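Local coordinates for probable disease resistance protein At5g66900 (Arabidopsis thaliana, PDB 7L7W) that probably acts as a helper immune receptor in plant cell death, forming a calcium-permeable cation channel, and is represented by its N-terminal RPW8-type CC-R four-helix bundle, at residues K25-E30 / E80-A85; D29-F34 / S46-L51; K38-D43 / R102-I107; F52-K57 / C115-Q120. The protein carries 2 engineered substitutions. All coordinates share one frame; numbering follows the deposited sequence.

Interaction 1: residues K25-E30 / E80-A85; sequences KVVIDE and ERADVA. With NI (nickel (II) ion), chain B.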
# COMPACT_ATOMS: atom_id res chain seq x y z
N LYS A 25 -2.32 -5.87 -28.53
CA LYS A 25 -1.78 -7.10 -27.98
C LYS A 25 -0.57 -6.83 -27.10
O LYS A 25 -0.36 -7.52 -26.09
CB LYS A 25 -1.41 -8.07 -29.11
CG LYS A 25 -1.00 -9.48 -28.64
CD LYS A 25 -2.18 -10.44 -28.59
CE LYS A 25 -1.98 -11.52 -27.54
NZ LYS A 25 -3.27 -12.21 -27.27
N VAL A 26 0.24 -5.83 -27.47
CA VAL A 26 1.37 -5.48 -26.61
C VAL A 26 0.87 -5.07 -25.22
O VAL A 26 1.38 -5.52 -24.19
CB VAL A 26 2.23 -4.38 -27.23
CG1 VAL A 26 3.21 -3.84 -26.19
CG2 VAL A 26 2.97 -4.89 -28.45
N VAL A 27 -0.13 -4.19 -25.19
CA VAL A 27 -0.64 -3.66 -23.93
C VAL A 27 -1.26 -4.79 -23.10
O VAL A 27 -1.15 -4.80 -21.86
CB VAL A 27 -1.62 -2.51 -24.21
CG1 VAL A 27 -2.22 -1.95 -22.91
CG2 VAL A 27 -0.91 -1.39 -24.97
N ILE A 28 -1.90 -5.76 -23.76
CA ILE A 28 -2.47 -6.88 -23.03
C ILE A 28 -1.37 -7.72 -22.41
O ILE A 28 -1.41 -8.05 -21.21
CB ILE A 28 -3.38 -7.74 -23.93
CG1 ILE A 28 -4.57 -6.93 -24.40
CG2 ILE A 28 -3.91 -8.93 -23.16
CD1 ILE A 28 -5.39 -7.67 -25.46
N ASP A 29 -0.35 -8.07 -23.19
CA ASP A 29 0.70 -8.93 -22.68
C ASP A 29 1.48 -8.26 -21.56
O ASP A 29 1.98 -8.95 -20.66
CB ASP A 29 1.65 -9.35 -23.80
CG ASP A 29 0.93 -10.08 -24.92
OD1 ASP A 29 -0.00 -10.87 -24.62
OD2 ASP A 29 1.28 -9.85 -26.10
N GLU A 30 1.58 -6.93 -21.58
CA GLU A 30 2.23 -6.22 -20.49
C GLU A 30 1.33 -6.14 -19.26
O GLU A 30 1.82 -6.24 -18.13
CB GLU A 30 2.66 -4.81 -20.91
CG GLU A 30 3.83 -4.76 -21.88
CD GLU A 30 5.09 -5.43 -21.36
OE1 GLU A 30 5.27 -5.58 -20.12
OE2 GLU A 30 5.91 -5.82 -22.23
N GLU A 80 -3.38 4.18 -26.34
CA GLU A 80 -2.11 4.75 -25.90
C GLU A 80 -2.16 5.19 -24.44
O GLU A 80 -1.13 5.13 -23.74
CB GLU A 80 -1.70 5.90 -26.79
CG GLU A 80 -0.81 5.44 -27.94
CD GLU A 80 0.49 4.81 -27.47
OE1 GLU A 80 0.49 3.58 -27.21
OE2 GLU A 80 1.51 5.53 -27.37
N ARG A 81 -3.32 5.61 -23.94
CA ARG A 81 -3.43 5.84 -22.50
C ARG A 81 -3.26 4.53 -21.72
O ARG A 81 -2.57 4.49 -20.70
CB ARG A 81 -4.76 6.50 -22.17
CG ARG A 81 -4.81 7.96 -22.63
CD ARG A 81 -6.22 8.41 -22.90
NE ARG A 81 -7.08 8.12 -21.76
CZ ARG A 81 -8.40 7.94 -21.85
NH1 ARG A 81 -9.02 8.03 -23.03
NH2 ARG A 81 -9.10 7.67 -20.74
N ALA A 82 -3.87 3.44 -22.21
CA ALA A 82 -3.62 2.15 -21.55
C ALA A 82 -2.14 1.81 -21.58
O ALA A 82 -1.58 1.36 -20.57
CB ALA A 82 -4.44 1.04 -22.19
N ASP A 83 -1.47 2.05 -22.71
CA ASP A 83 -0.05 1.72 -22.83
C ASP A 83 0.77 2.50 -21.81
O ASP A 83 1.57 1.92 -21.06
CB ASP A 83 0.42 2.00 -24.26
CG ASP A 83 1.76 1.35 -24.59
OD1 ASP A 83 2.35 0.70 -23.72
OD2 ASP A 83 2.22 1.49 -25.75
N VAL A 84 0.57 3.82 -21.75
CA VAL A 84 1.34 4.66 -20.84
C VAL A 84 1.10 4.24 -19.39
O VAL A 84 2.04 4.15 -18.59
CB VAL A 84 0.99 6.13 -21.08
CG1 VAL A 84 1.41 6.98 -19.91
CG2 VAL A 84 1.64 6.62 -22.36
N ALA A 85 -0.17 4.00 -19.04
CA ALA A 85 -0.51 3.63 -17.67
C ALA A 85 0.15 2.31 -17.29
O ALA A 85 0.73 2.17 -16.19
CB ALA A 85 -2.03 3.55 -17.51
NI NI B . 2.60 3.39 -26.47
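Val27 and Asp83 meet where helix 20-32 and helix 70-88 of the CC-R four-helix bundle pack together, their CA atoms 5.5 Å apart and the two helices running the same way. So short a spacing suits small or slim side chains, and these segments supply a valine, an alanine and an aspartate. The tight part is the inner side. The two methyls of Val27 part around the facing helix: CG1 packs on Ala82 CB at 3.8 Å, and CG2 lies 3.7 Å from Asp83 CB, against the stem of the acid rather than its oxygens. With CG1 anti to the backbone N (chi1 178°), both branches are directed across the gap. Met48 of helix 38-60 covers Val27 from within the bundle, and Met111 and Ile107 of helix 97-114 cover Ala82, so this patch is continuous with the hydrophobic core.

Toward solvent the character changes. Val26 is exposed and Glu80 partly so, while Asp83, though buried, turns its OD2 to a nickel ion that it shares with Glu80. Glu80 starts out directed away from helix 20-32, but its chain bends at chi2 (-61°) and returns the carboxylate toward Asp83, one turn further on. The acids would otherwise probably repel each other; here they share the metal. Glu80 chelates with both oxygens, OE1 at 2.2 Å and the more distant OE2 at 2.6 Å from nickel, whereas Asp83 binds through a single oxygen, its OD2 standing 2.1 Å from the ion.

Interaction 2: residues D29-F34 / S46-L51; sequences DEAKKF and STMEIL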
# COMPACT_ATOMS: atom_id res chain seq x y z
N ASP A 29 -0.35 -8.07 -23.19
CA ASP A 29 0.70 -8.93 -22.68
C ASP A 29 1.48 -8.26 -21.56
O ASP A 29 1.98 -8.95 -20.66
CB ASP A 29 1.65 -9.35 -23.80
CG ASP A 29 0.93 -10.08 -24.92
OD1 ASP A 29 -0.00 -10.87 -24.62
OD2 ASP A 29 1.28 -9.85 -26.10
N GLU A 30 1.58 -6.93 -21.58
CA GLU A 30 2.23 -6.22 -20.49
C GLU A 30 1.33 -6.14 -19.26
O GLU A 30 1.82 -6.24 -18.13
CB GLU A 30 2.66 -4.81 -20.91
CG GLU A 30 3.83 -4.76 -21.88
CD GLU A 30 5.09 -5.43 -21.36
OE1 GLU A 30 5.27 -5.58 -20.12
OE2 GLU A 30 5.91 -5.82 -22.23
N ALA A 31 0.03 -5.92 -19.44
CA ALA A 31 -0.85 -5.82 -18.28
C ALA A 31 -0.99 -7.15 -17.57
O ALA A 31 -1.06 -7.20 -16.34
CB ALA A 31 -2.23 -5.32 -18.69
N LYS A 32 -1.04 -8.25 -18.34
CA LYS A 32 -1.27 -9.55 -17.74
C LYS A 32 -0.20 -9.89 -16.70
O LYS A 32 -0.48 -10.59 -15.72
CB LYS A 32 -1.34 -10.62 -18.84
CG LYS A 32 -2.75 -10.85 -19.36
CD LYS A 32 -2.75 -11.87 -20.50
CE LYS A 32 -4.17 -12.15 -20.99
NZ LYS A 32 -4.18 -12.90 -22.28
N LYS A 33 1.02 -9.35 -16.87
CA LYS A 33 2.14 -9.68 -15.99
C LYS A 33 1.86 -9.31 -14.52
O LYS A 33 2.41 -9.95 -13.62
CB LYS A 33 3.41 -8.97 -16.47
CG LYS A 33 3.96 -9.46 -17.81
CD LYS A 33 5.23 -8.73 -18.21
CE LYS A 33 5.54 -8.89 -19.71
NZ LYS A 33 6.66 -7.98 -20.14
N PHE A 34 1.01 -8.31 -14.27
CA PHE A 34 0.75 -7.85 -12.89
C PHE A 34 -0.44 -8.61 -12.29
O PHE A 34 -1.47 -8.02 -11.93
CB PHE A 34 0.52 -6.33 -12.88
CG PHE A 34 1.67 -5.54 -13.46
CD1 PHE A 34 2.91 -5.52 -12.82
CD2 PHE A 34 1.51 -4.81 -14.62
CE1 PHE A 34 3.98 -4.80 -13.37
CE2 PHE A 34 2.58 -4.08 -15.16
CZ PHE A 34 3.81 -4.08 -14.54
N SER A 46 -9.56 -7.98 -19.36
CA SER A 46 -10.82 -8.52 -19.85
C SER A 46 -11.47 -7.56 -20.84
O SER A 46 -11.92 -7.96 -21.93
CB SER A 46 -11.78 -8.81 -18.70
OG SER A 46 -12.70 -7.74 -18.56
N THR A 47 -11.51 -6.26 -20.49
CA THR A 47 -12.05 -5.30 -21.44
C THR A 47 -11.24 -5.26 -22.73
O THR A 47 -11.81 -5.26 -23.83
CB THR A 47 -12.12 -3.91 -20.81
OG1 THR A 47 -13.26 -3.84 -19.97
CG2 THR A 47 -12.23 -2.85 -21.90
N MET A 48 -9.91 -5.28 -22.61
CA MET A 48 -9.06 -5.22 -23.80
C MET A 48 -9.19 -6.48 -24.66
O MET A 48 -9.04 -6.42 -25.88
CB MET A 48 -7.60 -5.00 -23.39
CG MET A 48 -7.30 -3.58 -22.90
SD MET A 48 -5.54 -3.21 -22.59
CE MET A 48 -5.13 -4.33 -21.24
N GLU A 49 -9.50 -7.63 -24.05
CA GLU A 49 -9.67 -8.83 -24.84
C GLU A 49 -11.03 -8.84 -25.53
O GLU A 49 -11.15 -9.45 -26.61
CB GLU A 49 -9.47 -10.06 -23.95
CG GLU A 49 -7.98 -10.33 -23.71
CD GLU A 49 -7.69 -11.53 -22.81
OE1 GLU A 49 -8.41 -11.73 -21.79
OE2 GLU A 49 -6.71 -12.25 -23.12
N ILE A 50 -12.03 -8.18 -24.95
CA ILE A 50 -13.27 -7.91 -25.68
C ILE A 50 -12.99 -7.01 -26.89
O ILE A 50 -13.48 -7.25 -28.00
CB ILE A 50 -14.31 -7.24 -24.76
CG1 ILE A 50 -14.79 -8.18 -23.67
CG2 ILE A 50 -15.47 -6.69 -25.59
CD1 ILE A 50 -15.54 -7.43 -22.57
N LEU A 51 -12.23 -5.94 -26.66
CA LEU A 51 -11.98 -4.97 -27.73
C LEU A 51 -11.05 -5.53 -28.82
O LEU A 51 -11.08 -5.02 -29.94
CB LEU A 51 -11.40 -3.70 -27.12
CG LEU A 51 -10.71 -2.66 -28.02
CD1 LEU A 51 -11.76 -1.77 -28.70
CD2 LEU A 51 -9.70 -1.83 -27.23
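Helix 20-32, near its end, and helix 38-60 run in opposite senses past Ala31 and Met48, whose CA atoms are 9.9 Å apart, a spacing bridged here by long side chains from one helix or both. On the buried side Met48 does the bridging. Its chain is extended until chi3, where a bend (-64°) turns the terminal methyl, so that CE rests on Ala31 CB at 4.0 Å. Leu24, Val27 and Ile28 of helix 20-32 and Met111 of helix 97-114 also touch this methionine. The pair of helices is an antiparallel helical hairpin, the first of the four-helix bundle, and its outer seam is closed by charge. Lys32 and Glu49, both extended beyond CG, reach for each other from opposite directions and meet in a salt bridge, Lys32 NZ to Glu49 OE2 at 2.7 Å. The amine comes from above the carboxylate plane, 36° out of it. A second nickel ion, not the one at Glu80 and Asp83, lies about 4 Å from the Glu49 side chain. Lys33 turns back along its own segment in a salt bridge, NZ to Glu30 OE1 at 2.8 Å, on the syn side but 32° out of the carboxylate plane.

Interaction 3: residues K38-D43 / R102-I107; sequences KPLSKD and RKIERI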
# COMPACT_ATOMS: atom_id res chain seq x y z
N LYS A 38 -5.45 -6.56 -9.56
CA LYS A 38 -6.56 -7.04 -10.37
C LYS A 38 -7.15 -5.99 -11.32
O LYS A 38 -7.56 -6.37 -12.42
CB LYS A 38 -7.67 -7.59 -9.47
CG LYS A 38 -7.24 -8.83 -8.67
CD LYS A 38 -6.36 -9.75 -9.49
CE LYS A 38 -6.16 -11.08 -8.79
NZ LYS A 38 -5.58 -12.11 -9.72
N PRO A 39 -7.24 -4.70 -10.95
CA PRO A 39 -7.71 -3.71 -11.94
C PRO A 39 -6.96 -3.76 -13.25
O PRO A 39 -7.53 -3.48 -14.31
CB PRO A 39 -7.50 -2.36 -11.23
CG PRO A 39 -7.63 -2.70 -9.77
CD PRO A 39 -7.04 -4.08 -9.62
N LEU A 40 -5.68 -4.14 -13.22
CA LEU A 40 -4.94 -4.34 -14.46
C LEU A 40 -5.19 -5.73 -15.04
O LEU A 40 -5.77 -5.85 -16.13
CB LEU A 40 -3.45 -4.11 -14.22
CG LEU A 40 -2.96 -2.66 -14.38
CD1 LEU A 40 -1.45 -2.59 -14.25
CD2 LEU A 40 -3.41 -2.07 -15.73
N SER A 41 -4.79 -6.78 -14.32
CA SER A 41 -4.66 -8.11 -14.91
C SER A 41 -5.98 -8.86 -15.04
O SER A 41 -6.05 -9.84 -15.80
CB SER A 41 -3.69 -8.96 -14.08
OG SER A 41 -4.18 -9.12 -12.75
N LYS A 42 -7.02 -8.43 -14.34
CA LYS A 42 -8.33 -9.03 -14.53
C LYS A 42 -9.20 -8.04 -15.31
O LYS A 42 -9.57 -8.31 -16.47
CB LYS A 42 -8.96 -9.41 -13.19
CG LYS A 42 -9.90 -10.61 -13.21
CD LYS A 42 -10.93 -10.53 -12.07
CE LYS A 42 -11.42 -9.09 -11.92
NZ LYS A 42 -12.66 -8.88 -11.09
N ASP A 43 -9.49 -6.88 -14.71
CA ASP A 43 -10.51 -5.98 -15.26
C ASP A 43 -10.08 -5.37 -16.59
O ASP A 43 -10.82 -5.44 -17.60
CB ASP A 43 -10.83 -4.90 -14.24
CG ASP A 43 -11.40 -5.47 -12.95
OD1 ASP A 43 -12.32 -6.31 -13.05
OD2 ASP A 43 -10.91 -5.11 -11.85
N ARG A 102 -8.56 4.86 -10.32
CA ARG A 102 -9.59 5.65 -11.00
C ARG A 102 -9.21 5.87 -12.46
O ARG A 102 -10.02 5.61 -13.36
CB ARG A 102 -9.81 6.99 -10.28
CG ARG A 102 -10.44 6.87 -8.88
CD ARG A 102 -11.35 5.64 -8.74
NE ARG A 102 -11.58 5.24 -7.35
CZ ARG A 102 -10.94 4.25 -6.73
NH1 ARG A 102 -10.03 3.55 -7.39
NH2 ARG A 102 -11.20 3.96 -5.46
N LYS A 103 -7.95 6.26 -12.70
CA LYS A 103 -7.47 6.43 -14.07
C LYS A 103 -7.66 5.15 -14.88
O LYS A 103 -8.27 5.16 -15.96
CB LYS A 103 -6.00 6.85 -14.00
CG LYS A 103 -5.28 7.23 -15.26
CD LYS A 103 -3.85 7.73 -14.92
CE LYS A 103 -3.85 8.57 -13.62
NZ LYS A 103 -2.82 9.68 -13.57
N ILE A 104 -7.23 4.00 -14.32
CA ILE A 104 -7.37 2.74 -15.04
C ILE A 104 -8.84 2.46 -15.34
O ILE A 104 -9.20 2.07 -16.46
CB ILE A 104 -6.74 1.59 -14.24
CG1 ILE A 104 -5.23 1.77 -14.20
CG2 ILE A 104 -7.02 0.27 -14.90
CD1 ILE A 104 -4.67 2.12 -15.55
N GLU A 105 -9.71 2.73 -14.36
CA GLU A 105 -11.13 2.48 -14.56
C GLU A 105 -11.66 3.32 -15.71
O GLU A 105 -12.40 2.82 -16.56
CB GLU A 105 -11.90 2.75 -13.27
CG GLU A 105 -11.81 1.61 -12.27
CD GLU A 105 -12.37 1.97 -10.89
OE1 GLU A 105 -12.59 3.18 -10.64
OE2 GLU A 105 -12.58 1.04 -10.07
N ARG A 106 -11.23 4.58 -15.81
CA ARG A 106 -11.82 5.37 -16.87
C ARG A 106 -11.31 4.91 -18.23
O ARG A 106 -12.09 4.86 -19.19
CB ARG A 106 -11.61 6.86 -16.68
CG ARG A 106 -12.86 7.49 -17.22
CD ARG A 106 -13.14 8.91 -16.86
NE ARG A 106 -14.16 9.39 -17.79
CZ ARG A 106 -13.96 9.58 -19.10
NH1 ARG A 106 -12.77 9.35 -19.66
NH2 ARG A 106 -14.97 10.00 -19.86
N ILE A 107 -10.04 4.47 -18.31
CA ILE A 107 -9.58 3.88 -19.56
C ILE A 107 -10.49 2.72 -19.92
O ILE A 107 -11.05 2.67 -21.02
CB ILE A 107 -8.12 3.44 -19.45
CG1 ILE A 107 -7.22 4.65 -19.19
CG2 ILE A 107 -7.71 2.68 -20.71
CD1 ILE A 107 -5.74 4.32 -19.09
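Ile104 faces Pro39 and Leu40 with its two arms divided between them. The CG2 branch, anti to the isoleucine's own backbone N, reaches straight across to the backbone of the other helix and lies 3.8 Å from the carbonyl oxygen of Pro39; the proline ring is beside it, with Pro39 CB 4.5 Å from the same methyl. The other branch, CG1, leaves at chi1 -68° and carries CD1 deeper, alongside the end of Leu40. That approach is looser, with Leu40 CD2 and Ile104 CD1 4.4 Å apart. Leu40 does not start out facing helix 97-114; its CB bond lies across the direction of approach, and it is the end of the chain that comes nearer.

These segments join helix 38-60, near its start, to helix 97-114, two members of the four-helix bundle that run in the same sense. Pro39 belongs in the first turn, where a proline costs little, and it opens a wider pi-type turn at 39-43. There the carbonyl oxygen of Lys38 accepts from both Lys42 N (2.9 Å) and Asp43 N (3.0 Å). Inside, Val86, Phe89 and Phe34 also touch Leu40, while Ala85 of helix 70-88 receives Ile104, so both side chains end in the core. On the more open, polar rim Asp43 OD1 forms a salt bridge with Lys42 NZ of its own segment, at 3.2 Å. Glu105, of like charge, keeps its OE2 6.6 Å from Asp43 OD2.

Interaction 4: residues F52-K57 / C115-Q120; sequences FPLTQK and CQIDLQ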
# COMPACT_ATOMS: atom_id res chain seq x y z
N PHE A 52 -10.26 -6.55 -28.51
CA PHE A 52 -9.22 -7.02 -29.43
C PHE A 52 -9.74 -7.52 -30.79
O PHE A 52 -9.12 -7.19 -31.82
CB PHE A 52 -8.39 -8.10 -28.73
CG PHE A 52 -7.25 -8.57 -29.55
CD1 PHE A 52 -6.12 -7.79 -29.69
CD2 PHE A 52 -7.31 -9.78 -30.22
CE1 PHE A 52 -5.05 -8.21 -30.47
CE2 PHE A 52 -6.24 -10.22 -31.00
CZ PHE A 52 -5.11 -9.43 -31.12
N PRO A 53 -10.80 -8.32 -30.87
CA PRO A 53 -11.26 -8.73 -32.21
C PRO A 53 -11.78 -7.56 -33.03
O PRO A 53 -11.65 -7.55 -34.26
CB PRO A 53 -12.38 -9.74 -31.90
CG PRO A 53 -12.18 -10.11 -30.49
CD PRO A 53 -11.65 -8.89 -29.83
N LEU A 54 -12.38 -6.57 -32.37
CA LEU A 54 -12.82 -5.38 -33.08
C LEU A 54 -11.64 -4.63 -33.69
O LEU A 54 -11.74 -4.10 -34.80
CB LEU A 54 -13.61 -4.49 -32.12
CG LEU A 54 -14.25 -3.25 -32.69
CD1 LEU A 54 -15.72 -3.28 -32.33
CD2 LEU A 54 -13.59 -2.05 -32.07
N THR A 55 -10.50 -4.61 -32.99
CA THR A 55 -9.28 -4.06 -33.57
C THR A 55 -8.81 -4.92 -34.72
O THR A 55 -8.30 -4.40 -35.71
CB THR A 55 -8.16 -3.94 -32.54
OG1 THR A 55 -8.03 -5.18 -31.83
CG2 THR A 55 -8.45 -2.81 -31.56
N GLN A 56 -8.95 -6.23 -34.62
CA GLN A 56 -8.52 -7.06 -35.73
C GLN A 56 -9.30 -6.73 -37.00
O GLN A 56 -8.72 -6.55 -38.08
CB GLN A 56 -8.66 -8.54 -35.38
CG GLN A 56 -7.81 -8.93 -34.21
CD GLN A 56 -7.84 -10.41 -33.98
OE1 GLN A 56 -8.82 -10.95 -33.46
NE2 GLN A 56 -6.76 -11.08 -34.37
N LYS A 57 -10.62 -6.64 -36.89
CA LYS A 57 -11.40 -6.41 -38.10
C LYS A 57 -11.34 -4.96 -38.57
O LYS A 57 -11.55 -4.71 -39.76
CB LYS A 57 -12.86 -6.88 -37.92
CG LYS A 57 -13.78 -5.98 -37.14
CD LYS A 57 -15.15 -6.66 -36.98
CE LYS A 57 -15.13 -7.83 -35.98
NZ LYS A 57 -16.45 -8.54 -35.90
N CYS A 115 -16.41 -0.19 -27.99
CA CYS A 115 -16.85 -1.46 -28.55
C CYS A 115 -18.29 -1.43 -29.06
O CYS A 115 -18.77 -2.46 -29.55
CB CYS A 115 -16.70 -2.56 -27.50
SG CYS A 115 -14.97 -2.99 -27.12
N GLN A 116 -18.99 -0.29 -28.95
CA GLN A 116 -20.29 -0.09 -29.58
C GLN A 116 -20.18 0.69 -30.89
O GLN A 116 -21.16 1.32 -31.33
CB GLN A 116 -21.25 0.64 -28.62
CG GLN A 116 -21.18 0.18 -27.17
CD GLN A 116 -21.55 -1.28 -26.99
OE1 GLN A 116 -22.52 -1.77 -27.59
NE2 GLN A 116 -20.80 -1.99 -26.14
N ILE A 117 -19.02 0.68 -31.51
CA ILE A 117 -18.81 1.43 -32.74
C ILE A 117 -19.52 0.71 -33.88
O ILE A 117 -19.49 -0.52 -33.98
CB ILE A 117 -17.30 1.60 -33.00
CG1 ILE A 117 -17.05 2.51 -34.21
CG2 ILE A 117 -16.61 0.24 -33.13
CD1 ILE A 117 -16.81 3.94 -33.83
N ASP A 118 -20.20 1.49 -34.73
CA ASP A 118 -20.86 0.97 -35.94
C ASP A 118 -19.87 1.05 -37.09
O ASP A 118 -19.70 2.11 -37.71
CB ASP A 118 -22.12 1.76 -36.24
CG ASP A 118 -22.92 1.20 -37.42
OD1 ASP A 118 -24.02 1.72 -37.69
OD2 ASP A 118 -22.44 0.24 -38.08
N LEU A 119 -19.20 -0.06 -37.39
CA LEU A 119 -18.17 -0.04 -38.43
C LEU A 119 -18.77 0.25 -39.80
O LEU A 119 -18.13 0.92 -40.63
CB LEU A 119 -17.42 -1.37 -38.46
CG LEU A 119 -16.24 -1.50 -37.51
CD1 LEU A 119 -15.50 -2.79 -37.79
CD2 LEU A 119 -15.32 -0.31 -37.65
N GLN A 120 -19.98 -0.25 -40.06
CA GLN A 120 -20.59 -0.02 -41.37
C GLN A 120 -20.82 1.46 -41.61
O GLN A 120 -20.55 1.97 -42.70
CB GLN A 120 -21.90 -0.80 -41.51
CG GLN A 120 -22.23 -1.19 -42.95
CD GLN A 120 -23.72 -1.08 -43.28
OE1 GLN A 120 -24.55 -0.87 -42.40
NE2 GLN A 120 -24.06 -1.22 -44.58
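Next to Leu119, which packs against Lys57, the carboxylate oxygen Asp118 OD2 is approached by two backbone amides. It accepts from Gln120 N at 3.2 Å and from Leu121 N, both weak bonds, and so makes Asp118 the N-cap of helix 119-127. The Gln120 bond is far from straight, with an N-H...acceptor angle of 121°. Leu119, the first residue after the cap, points its CB toward helix 38-60.

Across the contact the meeting is apolar and lies at the surface. Leu54 and Ile117 cross at about a right angle, and the CG2 methyl of Ile117 is met by both tips of the leucine, CD1 at 3.7 Å and CD2 at 3.9 Å. Leu54 CD1 also passes the carbonyl oxygen of Cys115. One turn along helix 38-60 from Leu54, the aliphatic stem of Lys57 receives Leu119 CD1, 3.7 Å from Lys57 CG. A chi1 of 78° sets that CG between the backbone N and the carbonyl carbon, and the bend at chi3 turns the amine away from the leucine.

Segment 115-120 leads from helix 97-114, along helix 38-60 beside the kink at Pro53, into helix 119-127. Cys115 anchors its beginning against Ile50 and Leu51, Leu119 meets Ile58 at its far end, and Phe52 and Thr55 turn to helix 20-32.

From the N terminus, helix 20-32 opens two contacts at once. Interaction 2 closes the shorter loop, turning back on helix 38-60 as a hairpin; interaction 1 starts from the same stretch, sharing Asp29 and Glu30, and reaches on to helix 70-88. Interaction 3 begins at the start of helix 38-60, between the two segments of interaction 2, and ends on helix 97-114, so it crosses both. Interaction 4 opens after interaction 2 has closed, in series with it, yet crosses 1 and 3. Met48 joins interactions 1 and 2, Ala85 and Ile104 join 1 and 3, and Cys115 packs on Leu51 between 2 and 4. Interactions 3 and 4, centres about 21 Å apart, pin helix 38-60 at two separate places.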